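Local atomic coordinates of AbiEi antitoxin C-terminal domain-containing protein (Mycobacterium tuberculosis, PDB entry 1ZEL), a protein that is of unknown cellular function but probably binds DNA, combining a winged-helix (helix-turn-helix) fold with a domain related to AbiEi antitoxins. Residues A[87-92]-A[122-127]; A[116-121]-A[200-205]; A[155-160]-A[179-184]; A[231-236]-A[281-286]. All coordinates share one frame; numbering follows the deposited sequence. Where two conformers were deposited one is given.

Contact 1 of 4, residues A[87-92]-A[122-127]; sequences YLPLRS and GRIPIW. With FMT (formic acid), chain F.
The phenol oxygen of Y87, whose ring leans against I124, is gripped by a bound formic acid, probably from the crystallisation liquor, and by H112 of helix 106-113. Y87 OH lies a very short, doubtful 2.5 Å from formic acid O2, and that oxygen sits at the ring edge, close to its plane; S108 OG bonds the same ligand. I124 CG2 approaches the ring obliquely, 4.0 Å from Y87 CE1. Y87 is the N-cap residue of helix 88-96, which lies across the middle strand, 124-127, of a small mixed three-stranded sheet; the short segments 88-92 and 124-127 run 40° apart. Two isoleucines of the strand, I124 and I126, meet the helix with the proline between them pointing the other way. L90 wedges between these two. Its CD1, anti to CA (chi2 173°), extends far enough to rest 3.7 Å from I124 CG2 and also 3.7 Å from I126 CG2, the leucine and isoleucine chains sliding past each other in opposite directions. At the first turn of the helix P89 CG meets I124 CD1 at 4.1 Å. L104 of the edge strand 103-104 touches Y87, L90 and I124, while V142 of the other edge strand touches L90 and I126.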
loop_
_atom_site.group_PDB
_atom_site.type_symbol
_atom_site.label_atom_id
_atom_site.label_comp_id
_atom_site.label_asym_id
_atom_site.label_seq_id
_atom_site.Cartn_x
_atom_site.Cartn_y
_atom_site.Cartn_z
ATOM N N TYR A 87 2.807 4.420 -7.599
ATOM C CA TYR A 87 2.399 3.034 -7.597
ATOM C C TYR A 87 2.663 2.328 -8.909
ATOM O O TYR A 87 2.179 1.225 -9.116
ATOM C CB TYR A 87 0.920 2.908 -7.211
ATOM C CG TYR A 87 0.584 3.492 -5.828
ATOM C CD1 TYR A 87 1.374 3.209 -4.711
ATOM C CD2 TYR A 87 -0.523 4.296 -5.653
ATOM C CE1 TYR A 87 1.083 3.746 -3.456
ATOM C CE2 TYR A 87 -0.837 4.826 -4.399
ATOM C CZ TYR A 87 -0.026 4.543 -3.306
ATOM O OH TYR A 87 -0.360 5.060 -2.071
ATOM N N LEU A 88 3.458 2.934 -9.786
ATOM C CA LEU A 88 3.702 2.314 -11.081
ATOM C C LEU A 88 4.310 0.906 -10.991
ATOM O O LEU A 88 3.958 0.045 -11.794
ATOM C CB LEU A 88 4.520 3.234 -12.017
ATOM C CG LEU A 88 3.737 4.115 -12.976
ATOM C CD1 LEU A 88 4.663 5.060 -13.758
ATOM C CD2 LEU A 88 2.847 3.289 -13.937
ATOM N N PRO A 89 5.223 0.656 -10.018
ATOM C CA PRO A 89 5.647 -0.745 -9.832
ATOM C C PRO A 89 4.491 -1.748 -9.641
ATOM O O PRO A 89 4.537 -2.857 -10.183
ATOM C CB PRO A 89 6.514 -0.688 -8.568
ATOM C CG PRO A 89 7.043 0.755 -8.537
ATOM C CD PRO A 89 5.959 1.593 -9.128
ATOM N N LEU A 90 3.473 -1.373 -8.871
ATOM C CA LEU A 90 2.335 -2.260 -8.642
ATOM C C LEU A 90 1.414 -2.348 -9.851
ATOM O O LEU A 90 0.898 -3.422 -10.182
ATOM C CB LEU A 90 1.556 -1.823 -7.402
ATOM C CG LEU A 90 2.327 -2.023 -6.097
ATOM C CD1 LEU A 90 1.559 -1.406 -4.952
ATOM C CD2 LEU A 90 2.587 -3.514 -5.834
ATOM N N ARG A 91 1.170 -1.213 -10.497
ATOM C CA ARG A 91 0.416 -1.233 -11.749
ATOM C C ARG A 91 1.142 -2.070 -12.795
ATOM O O ARG A 91 0.494 -2.720 -13.607
ATOM C CB ARG A 91 0.188 0.188 -12.274
ATOM C CG ARG A 91 -0.493 1.102 -11.241
ATOM C CD ARG A 91 -0.964 2.384 -11.886
ATOM N NE ARG A 91 -0.961 3.492 -10.932
ATOM C CZ ARG A 91 -1.940 3.745 -10.056
ATOM N NH1 ARG A 91 -3.023 2.985 -10.015
ATOM N NH2 ARG A 91 -1.834 4.778 -9.225
ATOM N N SER A 92 2.473 -2.047 -12.813
ATOM C CA SER A 92 3.177 -2.917 -13.781
ATOM C C SER A 92 2.970 -4.407 -13.510
ATOM O O SER A 92 2.925 -5.240 -14.444
ATOM C CB SER A 92 4.668 -2.568 -13.883
ATOM O OG SER A 92 5.457 -3.235 -12.923
ATOM N N GLY A 122 9.300 5.873 0.287
ATOM C CA GLY A 122 10.020 4.626 0.492
ATOM C C GLY A 122 9.344 3.501 -0.247
ATOM O O GLY A 122 8.503 3.730 -1.124
ATOM N N ARG A 123 9.694 2.277 0.111
ATOM C CA ARG A 123 9.069 1.135 -0.526
ATOM C C ARG A 123 7.575 1.124 -0.219
ATOM O O ARG A 123 7.143 1.584 0.842
ATOM C CB ARG A 123 9.754 -0.154 -0.107
ATOM C CG ARG A 123 11.220 -0.159 -0.511
ATOM C CD ARG A 123 11.815 -1.519 -0.288
ATOM N NE ARG A 123 11.578 -1.980 1.072
ATOM C CZ ARG A 123 11.627 -3.253 1.445
ATOM N NH1 ARG A 123 11.901 -4.198 0.551
ATOM N NH2 ARG A 123 11.395 -3.583 2.712
ATOM N N ILE A 124 6.799 0.654 -1.185
ATOM C CA ILE A 124 5.330 0.629 -1.052
ATOM C C ILE A 124 4.916 -0.550 -0.200
ATOM O O ILE A 124 5.152 -1.705 -0.576
ATOM C CB ILE A 124 4.624 0.536 -2.430
ATOM C CG1 ILE A 124 5.100 1.671 -3.357
ATOM C CG2 ILE A 124 3.071 0.537 -2.222
ATOM C CD1 ILE A 124 5.362 1.236 -4.829
ATOM N N PRO A 125 4.285 -0.284 0.952
ATOM C CA PRO A 125 3.791 -1.362 1.798
ATOM C C PRO A 125 2.533 -2.016 1.225
ATOM O O PRO A 125 1.524 -1.337 0.950
ATOM C CB PRO A 125 3.488 -0.651 3.120
ATOM C CG PRO A 125 3.096 0.729 2.685
ATOM C CD PRO A 125 3.983 1.048 1.517
ATOM N N ILE A 126 2.604 -3.326 1.026
ATOM C CA ILE A 126 1.445 -4.099 0.582
ATOM C C ILE A 126 1.204 -5.304 1.460
ATOM O O ILE A 126 2.091 -5.747 2.178
ATOM C CB ILE A 126 1.584 -4.595 -0.900
ATOM C CG1 ILE A 126 2.797 -5.531 -1.054
ATOM C CG2 ILE A 126 1.681 -3.419 -1.876
ATOM C CD1 ILE A 126 2.848 -6.203 -2.431
ATOM N N TRP A 127 -0.003 -5.841 1.384
ATOM C CA TRP A 127 -0.322 -7.123 1.983
ATOM C C TRP A 127 -0.475 -8.086 0.828
ATOM O O TRP A 127 -1.030 -7.710 -0.212
ATOM C CB TRP A 127 -1.646 -7.036 2.785
ATOM C CG TRP A 127 -2.146 -8.438 3.174
ATOM C CD1 TRP A 127 -1.685 -9.223 4.196
ATOM C CD2 TRP A 127 -3.110 -9.232 2.462
ATOM N NE1 TRP A 127 -2.339 -10.453 4.186
ATOM C CE2 TRP A 127 -3.209 -10.477 3.128
ATOM C CE3 TRP A 127 -3.905 -9.005 1.332
ATOM C CZ2 TRP A 127 -4.082 -11.485 2.701
ATOM C CZ3 TRP A 127 -4.761 -10.003 0.908
ATOM C CH2 TRP A 127 -4.848 -11.230 1.590
HETATM C C FMT F . 2.261 6.423 -1.092
HETATM O O1 FMT F . 1.824 7.429 -1.666
HETATM O O2 FMT F . 1.543 5.577 -0.537
#

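Contact 2 of 4, residues A[116-121]-A[200-205]; sequences LDRQPD and WADLVP. With FMT (formic acid), chain F.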
loop_
_atom_site.group_PDB
_atom_site.type_symbol
_atom_site.label_atom_id
_atom_site.label_comp_id
_atom_site.label_asym_id
_atom_site.label_seq_id
_atom_site.Cartn_x
_atom_site.Cartn_y
_atom_site.Cartn_z
ATOM N N LEU A 116 -2.584 10.149 8.257
ATOM C CA LEU A 116 -1.189 10.564 8.323
ATOM C C LEU A 116 -1.012 12.010 7.938
ATOM O O LEU A 116 -1.584 12.480 6.949
ATOM C CB LEU A 116 -0.277 9.679 7.440
ATOM C CG LEU A 116 -0.115 8.185 7.726
ATOM C CD1 LEU A 116 0.806 7.541 6.725
ATOM C CD2 LEU A 116 0.427 7.932 9.127
ATOM N N ASP A 117 -0.194 12.708 8.716
ATOM C CA ASP A 117 0.177 14.094 8.441
ATOM C C ASP A 117 0.918 14.270 7.117
ATOM O O ASP A 117 0.696 15.242 6.399
ATOM C CB ASP A 117 1.041 14.605 9.592
ATOM C CG ASP A 117 0.264 14.696 10.901
ATOM O OD1 ASP A 117 -0.919 15.117 10.837
ATOM O OD2 ASP A 117 0.828 14.352 11.973
ATOM N N ARG A 118 1.790 13.319 6.793
ATOM C CA ARG A 118 2.718 13.466 5.675
ATOM C C ARG A 118 2.592 12.292 4.744
ATOM O O ARG A 118 2.453 11.156 5.195
ATOM C CB ARG A 118 4.176 13.521 6.166
ATOM C CG ARG A 118 4.525 14.604 7.203
ATOM C CD ARG A 118 3.963 15.967 6.835
ATOM N NE ARG A 118 4.551 16.527 5.621
ATOM C CZ ARG A 118 3.877 17.264 4.746
ATOM N NH1 ARG A 118 2.595 17.509 4.951
ATOM N NH2 ARG A 118 4.480 17.754 3.670
ATOM N N GLN A 119 2.666 12.558 3.444
ATOM C CA GLN A 119 2.723 11.479 2.485
ATOM C C GLN A 119 3.934 10.622 2.784
ATOM O O GLN A 119 5.046 11.138 2.909
ATOM C CB GLN A 119 2.798 11.976 1.046
ATOM C CG GLN A 119 2.802 10.822 0.043
ATOM C CD GLN A 119 2.870 11.282 -1.394
ATOM O OE1 GLN A 119 2.842 12.474 -1.675
ATOM N NE2 GLN A 119 2.940 10.322 -2.324
ATOM N N PRO A 120 3.722 9.308 2.900
ATOM C CA PRO A 120 4.863 8.459 3.150
ATOM C C PRO A 120 5.683 8.248 1.871
ATOM O O PRO A 120 5.172 8.330 0.746
ATOM C CB PRO A 120 4.211 7.151 3.613
ATOM C CG PRO A 120 2.930 7.102 2.894
ATOM C CD PRO A 120 2.469 8.537 2.813
ATOM N N ASP A 121 6.964 8.002 2.050
ATOM C CA ASP A 121 7.817 7.683 0.930
ATOM C C ASP A 121 8.522 6.360 1.234
ATOM O O ASP A 121 8.346 5.789 2.308
ATOM C CB ASP A 121 8.802 8.831 0.630
ATOM C CG ASP A 121 9.634 9.259 1.849
ATOM O OD1 ASP A 121 9.963 8.417 2.725
ATOM O OD2 ASP A 121 9.985 10.463 1.914
ATOM N N TRP A 200 4.926 5.642 12.701
ATOM C CA TRP A 200 4.126 5.673 13.933
ATOM C C TRP A 200 3.896 7.079 14.477
ATOM O O TRP A 200 2.781 7.414 14.869
ATOM C CB TRP A 200 4.750 4.778 15.012
ATOM C CG TRP A 200 4.392 3.343 14.825
ATOM C CD1 TRP A 200 5.136 2.397 14.202
ATOM C CD2 TRP A 200 3.170 2.713 15.211
ATOM N NE1 TRP A 200 4.474 1.198 14.204
ATOM C CE2 TRP A 200 3.263 1.362 14.826
ATOM C CE3 TRP A 200 2.027 3.149 15.879
ATOM C CZ2 TRP A 200 2.234 0.435 15.063
ATOM C CZ3 TRP A 200 1.005 2.234 16.115
ATOM C CH2 TRP A 200 1.126 0.886 15.718
ATOM N N ALA A 201 4.933 7.902 14.492
ATOM C CA ALA A 201 4.796 9.273 15.026
ATOM C C ALA A 201 3.808 10.081 14.199
ATOM O O ALA A 201 3.127 10.952 14.718
ATOM C CB ALA A 201 6.158 9.991 15.114
ATOM N N ASP A 202 3.727 9.776 12.908
ATOM C CA ASP A 202 2.799 10.425 11.987
ATOM C C ASP A 202 1.360 9.919 12.212
ATOM O O ASP A 202 0.384 10.629 11.955
ATOM C CB ASP A 202 3.251 10.106 10.561
ATOM C CG ASP A 202 3.099 11.270 9.612
ATOM O OD1 ASP A 202 2.444 11.080 8.584
ATOM O OD2 ASP A 202 3.658 12.358 9.867
ATOM N N LEU A 203 1.235 8.679 12.670
ATOM C CA LEU A 203 -0.087 8.075 12.852
ATOM C C LEU A 203 -0.690 8.412 14.218
ATOM O O LEU A 203 -1.871 8.730 14.312
ATOM C CB LEU A 203 -0.011 6.553 12.695
ATOM C CG LEU A 203 -1.288 5.764 13.040
ATOM C CD1 LEU A 203 -2.386 6.018 11.993
ATOM C CD2 LEU A 203 -0.976 4.304 13.135
ATOM N N VAL A 204 0.125 8.332 15.270
ATOM C CA VAL A 204 -0.413 8.299 16.638
ATOM C C VAL A 204 -1.272 9.502 17.034
ATOM O O VAL A 204 -2.162 9.333 17.858
ATOM C CB VAL A 204 0.629 7.951 17.743
ATOM C CG1 VAL A 204 1.062 6.495 17.614
ATOM C CG2 VAL A 204 1.853 8.891 17.712
ATOM N N PRO A 205 -1.020 10.706 16.470
ATOM C CA PRO A 205 -1.932 11.820 16.787
ATOM C C PRO A 205 -3.343 11.632 16.242
ATOM O O PRO A 205 -4.264 12.322 16.683
ATOM C CB PRO A 205 -1.276 13.013 16.078
ATOM C CG PRO A 205 0.168 12.626 15.988
ATOM C CD PRO A 205 0.076 11.176 15.599
HETATM C C FMT F . 2.261 6.423 -1.092
HETATM O O1 FMT F . 1.824 7.429 -1.666
HETATM O O2 FMT F . 1.543 5.577 -0.537
HETATM O O HOH W 1 3.921 9.513 7.023
#
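D202 reaches from helix 200-203 into the loop that joins helix 106-113 to strand 124-127, and its carboxylate is held there by R118. The backbone N-H of R118 bonds to D202 OD1 at 2.9 Å and 160°, where it meets the syn lone pair of that oxygen. A water completes the grip, donating to OD1 of D202 and to the carbonyl O of R118, so the loop backbone and the carboxylate are tied together twice. D202 was deposited in two conformers, and this arrangement describes one of them. The tight part is on the buried side, where L116 CB is 3.3 Å from D202 OD1 and L116 CD2 3.9 Å from L203 CB. L203 in turn packs on I190 of helix 183-192. The outer side is looser and faces solvent. D117 CB passes D202 OD2 at 3.5 Å, but the D117 carboxylate turns to H206, which bonds its OD1. The R118 chain, bent at chi2 and chi3, curls back so that NH1 reaches the carbonyl O of D117, its CG staying 3.6 Å from D202 OD2. D117 OD2 and D202 OD2 are 4.1 Å apart with their planes nearly perpendicular. Such like charges should repel, a cost that H206 and the bonds to D202 OD1 would offset.

Contact 3 of 4, residues A[155-160]-A[179-184]; sequences ALLAPR and PALGPE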
loop_
_atom_site.group_PDB
_atom_site.type_symbol
_atom_site.label_atom_id
_atom_site.label_comp_id
_atom_site.label_asym_id
_atom_site.label_seq_id
_atom_site.Cartn_x
_atom_site.Cartn_y
_atom_site.Cartn_z
ATOM N N ALA A 155 -13.682 -8.443 0.971
ATOM C CA ALA A 155 -14.716 -7.544 1.473
ATOM C C ALA A 155 -14.418 -7.198 2.924
ATOM O O ALA A 155 -14.673 -6.078 3.376
ATOM C CB ALA A 155 -16.116 -8.185 1.351
ATOM N N LEU A 156 -13.859 -8.170 3.646
ATOM C CA LEU A 156 -13.421 -7.945 4.999
ATOM C C LEU A 156 -12.199 -7.019 5.028
ATOM O O LEU A 156 -12.122 -6.141 5.869
ATOM C CB LEU A 156 -13.134 -9.285 5.694
ATOM C CG LEU A 156 -12.880 -9.270 7.211
ATOM C CD1 LEU A 156 -13.927 -8.443 7.998
ATOM C CD2 LEU A 156 -12.770 -10.701 7.773
ATOM N N LEU A 157 -11.273 -7.184 4.089
ATOM C CA LEU A 157 -10.009 -6.430 4.129
ATOM C C LEU A 157 -10.149 -4.986 3.677
ATOM O O LEU A 157 -9.615 -4.047 4.307
ATOM C CB LEU A 157 -8.931 -7.159 3.315
ATOM C CG LEU A 157 -8.461 -8.472 3.988
ATOM C CD1 LEU A 157 -7.572 -9.272 3.079
ATOM C CD2 LEU A 157 -7.741 -8.160 5.259
ATOM N N ALA A 158 -10.943 -4.811 2.627
ATOM C CA ALA A 158 -11.204 -3.517 2.022
ATOM C C ALA A 158 -12.088 -2.657 2.940
ATOM O O ALA A 158 -12.844 -3.200 3.737
ATOM C CB ALA A 158 -11.914 -3.750 0.680
ATOM N N PRO A 159 -12.011 -1.318 2.833
ATOM C CA PRO A 159 -12.904 -0.528 3.666
ATOM C C PRO A 159 -14.356 -0.816 3.297
ATOM O O PRO A 159 -14.636 -1.249 2.171
ATOM C CB PRO A 159 -12.554 0.916 3.297
ATOM C CG PRO A 159 -12.017 0.808 1.930
ATOM C CD PRO A 159 -11.171 -0.455 1.992
ATOM N N ARG A 160 -15.259 -0.611 4.249
ATOM C CA ARG A 160 -16.662 -0.703 3.929
ATOM C C ARG A 160 -17.008 0.416 2.966
ATOM O O ARG A 160 -16.657 1.568 3.230
ATOM C CB ARG A 160 -17.511 -0.600 5.200
ATOM C CG ARG A 160 -17.482 -1.871 6.036
ATOM C CD ARG A 160 -17.785 -1.631 7.518
ATOM N NE ARG A 160 -18.475 -0.383 7.822
ATOM C CZ ARG A 160 -17.926 0.656 8.464
ATOM N NH1 ARG A 160 -18.674 1.733 8.673
ATOM N NH2 ARG A 160 -16.640 0.634 8.898
ATOM N N PRO A 179 -6.374 -1.706 -4.995
ATOM C CA PRO A 179 -6.988 -2.302 -3.799
ATOM C C PRO A 179 -6.163 -1.887 -2.586
ATOM O O PRO A 179 -4.935 -1.800 -2.688
ATOM C CB PRO A 179 -6.832 -3.806 -4.021
ATOM C CG PRO A 179 -6.468 -3.981 -5.428
ATOM C CD PRO A 179 -5.793 -2.733 -5.881
ATOM N N ALA A 180 -6.836 -1.563 -1.475
ATOM C CA ALA A 180 -6.159 -1.096 -0.274
ATOM C C ALA A 180 -6.932 -1.555 0.957
ATOM O O ALA A 180 -8.176 -1.693 0.931
ATOM C CB ALA A 180 -6.019 0.441 -0.289
ATOM N N LEU A 181 -6.187 -1.794 2.034
ATOM C CA LEU A 181 -6.762 -2.208 3.298
ATOM C C LEU A 181 -7.637 -1.086 3.833
ATOM O O LEU A 181 -7.306 0.100 3.668
ATOM C CB LEU A 181 -5.660 -2.469 4.335
ATOM C CG LEU A 181 -4.730 -3.665 4.097
ATOM C CD1 LEU A 181 -3.867 -3.893 5.347
ATOM C CD2 LEU A 181 -5.492 -4.922 3.677
ATOM N N GLY A 182 -8.740 -1.464 4.456
ATOM C CA GLY A 182 -9.557 -0.506 5.164
ATOM C C GLY A 182 -9.006 -0.266 6.565
ATOM O O GLY A 182 -7.966 -0.817 6.934
ATOM N N PRO A 183 -9.700 0.570 7.355
ATOM C CA PRO A 183 -9.181 0.928 8.671
ATOM C C PRO A 183 -9.094 -0.270 9.606
ATOM O O PRO A 183 -8.154 -0.358 10.376
ATOM C CB PRO A 183 -10.194 1.944 9.205
ATOM C CG PRO A 183 -11.417 1.769 8.392
ATOM C CD PRO A 183 -10.955 1.268 7.039
ATOM N N GLU A 184 -10.069 -1.177 9.546
ATOM C CA GLU A 184 -10.011 -2.352 10.400
ATOM C C GLU A 184 -8.795 -3.205 10.097
ATOM O O GLU A 184 -8.059 -3.582 11.003
ATOM C CB GLU A 184 -11.301 -3.174 10.309
ATOM C CG GLU A 184 -12.504 -2.390 10.834
ATOM C CD GLU A 184 -13.317 -1.749 9.722
ATOM O OE1 GLU A 184 -12.783 -1.628 8.603
ATOM O OE2 GLU A 184 -14.486 -1.375 9.969
HETATM O O HOH W 2 -10.774 -3.104 6.869
HETATM O O HOH W 3 -14.264 -0.105 6.837
#
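Two helix starts meet here: R160 is the N-cap residue of helix 161-166 and G182 that of helix 183-192. The backbone N-H of G182 bonds to L157 O at 2.7 Å, almost straight at 174° and in the carbonyl plane. L181 CA adds a CH...O contact to the same oxygen. Because G182 has no side chain, its CA can press within 3.5 Å of P159 N, and the P159 ring rides over the backbone here, its CD 3.4 Å from A180 O and its CB 4.1 Å from P183 CD. Farther along, R160 and E184 cross at about a right angle. R160 NH2 forms a salt bridge to E184 OE2 at 3.1 Å, meeting its syn lone pair; the bond is bent (136°), with the guanidinium and carboxylate planes 78° apart. R160 NH2 is also weakly bonded to D213 O, and D213 belongs to the sodium site with R167 and D209. A water accepts from R160 N and donates to E184 OE1, while S215 N bonds OE2. With this guanidinium, backbone N-H and water around it, the buried E184 is probably ionised, with R160 and, more weakly, R218 offsetting its charge.

Contact 4 of 4, residues A[231-236]-A[281-286]; sequences WQRASY and YQLVDE
A G1 beta bulge at Q282 and L283, where both residues face a single position of strand 276-278, shapes the strand that helix 228-240 packs against. Strand 283-285 is central in a mixed three-stranded sheet, and the helix segment crosses it at -58°. Q232, extended beyond CG, points its amide at the turn: NE2 bonds to Y281 O, which lies in the amide plane, at 2.9 Å and 161°, and to P260 O as well. Y236, Y281 and L283 make the apolar part. L283 CD2 lies over the centre of the Y236 ring, 3.8 Å from its centroid, in a CH-pi contact, and Y281 CD1 meets the ring at its edge. In turn Y236 CA sits above the face of the Y281 ring, 4.2 Å from its centroid, a second CH-pi contact. The phenol of Y281 is taken up by D239. Beyond the rings, Y236 OH donates to D285 OD2 at 2.6 Å, arriving on the anti side, 34° out of the carboxylate plane; OD1 of this buried carboxylate accepts from L287 N and V288 N and OD2 from V289 N, where helix 288-296 begins. S235 CB touches the same Y281 ring at CD2, 3.7 Å away.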
loop_
_atom_site.group_PDB
_atom_site.type_symbol
_atom_site.label_atom_id
_atom_site.label_comp_id
_atom_site.label_asym_id
_atom_site.label_seq_id
_atom_site.Cartn_x
_atom_site.Cartn_y
_atom_site.Cartn_z
ATOM N N TRP A 231 -4.590 -9.056 19.792
ATOM C CA TRP A 231 -5.836 -8.663 20.417
ATOM C C TRP A 231 -5.586 -7.621 21.493
ATOM O O TRP A 231 -6.284 -6.602 21.561
ATOM C CB TRP A 231 -6.509 -9.888 21.049
ATOM C CG TRP A 231 -7.120 -10.824 20.068
ATOM C CD1 TRP A 231 -6.478 -11.770 19.325
ATOM C CD2 TRP A 231 -8.521 -10.930 19.753
ATOM N NE1 TRP A 231 -7.399 -12.467 18.556
ATOM C CE2 TRP A 231 -8.656 -11.969 18.802
ATOM C CE3 TRP A 231 -9.671 -10.250 20.192
ATOM C CZ2 TRP A 231 -9.907 -12.344 18.271
ATOM C CZ3 TRP A 231 -10.913 -10.608 19.660
ATOM C CH2 TRP A 231 -11.018 -11.639 18.695
ATOM N N GLN A 232 -4.573 -7.869 22.323
ATOM C CA GLN A 232 -4.187 -6.907 23.377
ATOM C C GLN A 232 -3.830 -5.558 22.781
ATOM O O GLN A 232 -4.352 -4.515 23.216
ATOM C CB GLN A 232 -3.023 -7.452 24.217
ATOM C CG GLN A 232 -3.403 -8.685 25.035
ATOM C CD GLN A 232 -2.186 -9.423 25.537
ATOM O OE1 GLN A 232 -1.736 -10.365 24.905
ATOM N NE2 GLN A 232 -1.635 -8.988 26.667
ATOM N N ARG A 233 -2.939 -5.573 21.797
ATOM C CA ARG A 233 -2.531 -4.339 21.142
ATOM C C ARG A 233 -3.650 -3.623 20.401
ATOM O O ARG A 233 -3.765 -2.384 20.485
ATOM C CB ARG A 233 -1.301 -4.566 20.266
ATOM C CG ARG A 233 -0.112 -5.001 21.100
ATOM C CD ARG A 233 1.183 -4.843 20.371
ATOM N NE ARG A 233 1.353 -5.887 19.388
ATOM C CZ ARG A 233 2.123 -6.957 19.539
ATOM N NH1 ARG A 233 2.802 -7.158 20.661
ATOM N NH2 ARG A 233 2.206 -7.833 18.547
ATOM N N ALA A 234 -4.516 -4.385 19.735
ATOM C CA ALA A 234 -5.627 -3.774 18.988
ATOM C C ALA A 234 -6.604 -3.126 19.941
ATOM O O ALA A 234 -7.141 -2.047 19.671
ATOM C CB ALA A 234 -6.352 -4.834 18.135
ATOM N N SER A 235 -6.849 -3.805 21.057
ATOM C CA SER A 235 -7.773 -3.293 22.055
ATOM C C SER A 235 -7.230 -2.039 22.721
ATOM O O SER A 235 -7.981 -1.083 22.974
ATOM C CB SER A 235 -8.125 -4.360 23.087
ATOM O OG SER A 235 -8.660 -5.486 22.432
ATOM N N TYR A 236 -5.924 -2.038 22.990
ATOM C CA TYR A 236 -5.238 -0.856 23.501
ATOM C C TYR A 236 -5.266 0.336 22.521
ATOM O O TYR A 236 -5.338 1.494 22.943
ATOM C CB TYR A 236 -3.782 -1.208 23.807
ATOM C CG TYR A 236 -3.004 -0.061 24.388
ATOM C CD1 TYR A 236 -3.279 0.409 25.667
ATOM C CD2 TYR A 236 -1.976 0.548 23.669
ATOM C CE1 TYR A 236 -2.561 1.462 26.224
ATOM C CE2 TYR A 236 -1.256 1.611 24.219
ATOM C CZ TYR A 236 -1.556 2.062 25.490
ATOM O OH TYR A 236 -0.835 3.103 26.034
ATOM N N TYR A 281 -5.157 -4.436 29.486
ATOM C CA TYR A 281 -4.786 -5.165 28.264
ATOM C C TYR A 281 -3.535 -6.001 28.454
ATOM O O TYR A 281 -3.003 -6.574 27.489
ATOM C CB TYR A 281 -4.622 -4.189 27.086
ATOM C CG TYR A 281 -5.777 -3.234 27.017
ATOM C CD1 TYR A 281 -5.679 -1.950 27.556
ATOM C CD2 TYR A 281 -7.005 -3.641 26.511
ATOM C CE1 TYR A 281 -6.778 -1.080 27.530
ATOM C CE2 TYR A 281 -8.100 -2.782 26.489
ATOM C CZ TYR A 281 -7.977 -1.503 27.011
ATOM O OH TYR A 281 -9.061 -0.643 26.979
ATOM N N GLN A 282 -3.091 -6.093 29.714
ATOM C CA GLN A 282 -1.819 -6.692 30.092
ATOM C C GLN A 282 -0.729 -6.262 29.134
ATOM O O GLN A 282 -0.062 -7.083 28.513
ATOM C CB GLN A 282 -1.943 -8.231 30.201
ATOM C CG GLN A 282 -2.903 -8.689 31.354
ATOM C CD GLN A 282 -2.314 -8.414 32.724
ATOM O OE1 GLN A 282 -1.297 -8.994 33.084
ATOM N NE2 GLN A 282 -2.929 -7.507 33.482
ATOM N N LEU A 283 -0.568 -4.947 29.019
ATOM C CA LEU A 283 0.263 -4.386 27.986
ATOM C C LEU A 283 1.198 -3.337 28.542
ATOM O O LEU A 283 0.781 -2.444 29.294
ATOM C CB LEU A 283 -0.651 -3.774 26.904
ATOM C CG LEU A 283 -0.038 -3.231 25.634
ATOM C CD1 LEU A 283 -0.996 -3.479 24.523
ATOM C CD2 LEU A 283 0.229 -1.765 25.777
ATOM N N VAL A 284 2.464 -3.457 28.158
ATOM C CA VAL A 284 3.467 -2.427 28.407
ATOM C C VAL A 284 3.622 -1.648 27.084
ATOM O O VAL A 284 4.043 -2.203 26.071
ATOM C CB VAL A 284 4.812 -3.042 28.845
ATOM C CG1 VAL A 284 5.879 -1.960 28.960
ATOM C CG2 VAL A 284 4.638 -3.762 30.209
ATOM N N ASP A 285 3.241 -0.378 27.105
ATOM C CA ASP A 285 3.291 0.456 25.920
ATOM C C ASP A 285 4.614 1.220 25.859
ATOM O O ASP A 285 4.836 2.137 26.635
ATOM C CB ASP A 285 2.094 1.425 25.900
ATOM C CG ASP A 285 2.081 2.339 24.667
ATOM O OD1 ASP A 285 2.739 2.009 23.664
ATOM O OD2 ASP A 285 1.411 3.399 24.708
ATOM N N GLU A 286 5.475 0.830 24.918
ATOM C CA GLU A 286 6.759 1.495 24.701
ATOM C C GLU A 286 6.732 2.373 23.461
ATOM O O GLU A 286 7.744 2.979 23.067
ATOM C CB GLU A 286 7.860 0.447 24.601
ATOM C CG GLU A 286 7.907 -0.424 25.830
ATOM C CD GLU A 286 8.957 -1.509 25.792
ATOM O OE1 GLU A 286 9.607 -1.710 24.739
ATOM O OE2 GLU A 286 9.136 -2.164 26.843
#

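How the contacts relate
Following the chain from the N terminus, contact 1 opens at helix 88-96 and closes on strand 124-127, setting that helix against the small sheet. Before it closes, the loop 116-121 has begun contact 2, so the two cross; contact 2 closes only at 200-205, tying this loop to helix 200-203. Contact 3 is nested within that long span, joining the end of helix 154-157 to the start of helix 183-192. It touches contact 1 directly, through W127 CZ3 and L157 CD1, 3.6 Å apart. Contact 4 follows in series, closing helix 228-240 onto the second, C-terminal sheet, its centre about 30 Å from that of contact 1.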